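Local coordinates for SPbeta prophage-derived uncharacterized protein YopX (Bacillus subtilis, PDB 2I2L), which is of unknown function but is an SPbeta prophage-derived member of the YopX family that forms a homodimer, at residues 63-67 against 68-72. Numbering follows the deposited sequence.
Sequences KFIYD and RSIVK
Through the short link Tyr66-Asp67 the chain turns sharply from strand 63-65 into strand 68-74, the two short strand segments standing 124° apart with their axes no nearer than 10.3 Å; the guanidinium of Arg68 reaches back to Phe64, Ile65 and Tyr66, while Ile70 meets Ile65. Arg68 illustrates how one long side chain can span the inside of such a corner. Its CG lies between the backbone N and the carbonyl carbon, and further bends at chi2 and chi3 carry the guanidinium back along the preceding residues. There NH1 gives a weak hydrogen bond to the carbonyl oxygen of Phe64, 3.0 Å from NH1 to O and far from straight at 130°. On the way the aliphatic part passes Ile65, with CG1 of Ile65 3.9 Å from CD of Arg68. Tyr66 presents its ring edge rather than a face: CD2 sits over one face of the guanidinium, 3.6 Å from CZ of Arg68, the two planes being inclined by 58°. Farther from the turn, Ile65 CD1 meets Ile70 CG2 at 4.2 Å, a small apolar contact between side chains crossing at nearly a right angle. The corner thus joins two antiparallel sheets: Ile65 is backbone hydrogen-bonded to Ala58 of strand 53-60, in the outermost strand of one sheet within this chain, whereas strand 68-74 lies between strands 81-89 and 115-122 in the other, where Ile70 packs on Val86, Ile117 and Val119.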
loop_
_atom_site.group_PDB
_atom_site.type_symbol
_atom_site.label_atom_id
_atom_site.label_comp_id
_atom_site.label_asym_id
_atom_site.label_seq_id
_atom_site.Cartn_x
_atom_site.Cartn_y
_atom_site.Cartn_z
ATOM N N LYS B 63 15.101 1.526 -0.097
ATOM C CA LYS B 63 14.521 2.272 -1.207
ATOM C C LYS B 63 12.995 2.161 -1.189
ATOM O O LYS B 63 12.434 1.219 -0.614
ATOM C CB LYS B 63 15.030 1.723 -2.549
ATOM C CG LYS B 63 16.396 1.023 -2.519
ATOM C CD LYS B 63 17.572 2.003 -2.424
ATOM C CE LYS B 63 18.923 1.275 -2.474
ATOM N NZ LYS B 63 19.171 0.382 -1.298
ATOM N N PHE B 64 12.334 3.136 -1.813
ATOM C CA PHE B 64 10.880 3.143 -1.942
ATOM C C PHE B 64 10.608 2.560 -3.327
ATOM O O PHE B 64 11.267 2.937 -4.293
ATOM C CB PHE B 64 10.337 4.569 -1.873
ATOM C CG PHE B 64 9.600 4.872 -0.608
ATOM C CD1 PHE B 64 9.957 5.968 0.177
ATOM C CD2 PHE B 64 8.552 4.055 -0.189
ATOM C CE1 PHE B 64 9.281 6.246 1.364
ATOM C CE2 PHE B 64 7.869 4.322 0.991
ATOM C CZ PHE B 64 8.234 5.421 1.774
ATOM N N ILE B 65 9.663 1.634 -3.430
ATOM C CA ILE B 65 9.358 1.026 -4.716
ATOM C C ILE B 65 7.865 1.178 -5.002
ATOM O O ILE B 65 7.031 0.907 -4.134
ATOM C CB ILE B 65 9.787 -0.476 -4.728
ATOM C CG1 ILE B 65 10.263 -0.878 -6.125
ATOM C CG2 ILE B 65 8.635 -1.363 -4.325
ATOM C CD1 ILE B 65 10.981 -2.232 -6.174
ATOM N N TYR B 66 7.539 1.637 -6.212
ATOM C CA TYR B 66 6.151 1.849 -6.646
ATOM C C TYR B 66 5.725 0.690 -7.560
ATOM O O TYR B 66 6.055 -0.450 -7.268
ATOM C CB TYR B 66 6.056 3.195 -7.364
ATOM C CG TYR B 66 6.520 4.379 -6.520
ATOM C CD1 TYR B 66 5.605 5.132 -5.767
ATOM C CD2 TYR B 66 7.865 4.743 -6.480
ATOM C CE1 TYR B 66 6.013 6.217 -5.003
ATOM C CE2 TYR B 66 8.290 5.827 -5.717
ATOM C CZ TYR B 66 7.358 6.565 -4.978
ATOM O OH TYR B 66 7.778 7.653 -4.233
ATOM N N ASP B 67 5.011 0.947 -8.658
ATOM C CA ASP B 67 4.607 -0.160 -9.541
ATOM C C ASP B 67 5.348 -0.212 -10.880
ATOM O O ASP B 67 4.739 -0.216 -11.956
ATOM C CB ASP B 67 3.110 -0.102 -9.760
ATOM C CG ASP B 67 2.348 -0.255 -8.461
ATOM O OD1 ASP B 67 2.519 0.631 -7.597
ATOM O OD2 ASP B 67 1.601 -1.255 -8.300
ATOM N N ARG B 68 6.674 -0.316 -10.782
ATOM C CA ARG B 68 7.586 -0.312 -11.926
ATOM C C ARG B 68 8.172 -1.652 -12.394
ATOM O O ARG B 68 7.783 -2.720 -11.921
ATOM C CB ARG B 68 8.738 0.629 -11.597
ATOM C CG ARG B 68 9.473 0.211 -10.346
ATOM C CD ARG B 68 9.279 1.202 -9.219
ATOM N NE ARG B 68 10.094 2.402 -9.391
ATOM C CZ ARG B 68 10.502 3.181 -8.388
ATOM N NH1 ARG B 68 10.171 2.889 -7.135
ATOM N NH2 ARG B 68 11.248 4.255 -8.636
ATOM N N SER B 69 9.115 -1.565 -13.337
ATOM C CA SER B 69 9.810 -2.731 -13.904
ATOM C C SER B 69 11.171 -2.875 -13.224
ATOM O O SER B 69 11.868 -1.888 -13.015
ATOM C CB SER B 69 10.041 -2.555 -15.417
ATOM O OG SER B 69 8.830 -2.405 -16.141
ATOM N N ILE B 70 11.552 -4.094 -12.872
ATOM C CA ILE B 70 12.846 -4.303 -12.235
ATOM C C ILE B 70 13.526 -5.525 -12.826
ATOM O O ILE B 70 12.874 -6.376 -13.439
ATOM C CB ILE B 70 12.721 -4.490 -10.689
ATOM C CG1 ILE B 70 11.763 -5.628 -10.355
ATOM C CG2 ILE B 70 12.222 -3.232 -10.046
ATOM C CD1 ILE B 70 12.434 -6.978 -10.196
ATOM N N VAL B 71 14.840 -5.604 -12.655
ATOM C CA VAL B 71 15.589 -6.740 -13.163
ATOM C C VAL B 71 16.139 -7.587 -12.018
ATOM O O VAL B 71 17.146 -7.244 -11.400
ATOM C CB VAL B 71 16.757 -6.285 -14.086
ATOM C CG1 VAL B 71 17.635 -5.266 -13.368
ATOM C CG2 VAL B 71 17.583 -7.499 -14.528
ATOM N N LYS B 72 15.460 -8.693 -11.732
ATOM C CA LYS B 72 15.896 -9.586 -10.671
ATOM C C LYS B 72 17.092 -10.409 -11.172
ATOM O O LYS B 72 16.975 -11.170 -12.138
ATOM C CB LYS B 72 14.746 -10.502 -10.248
#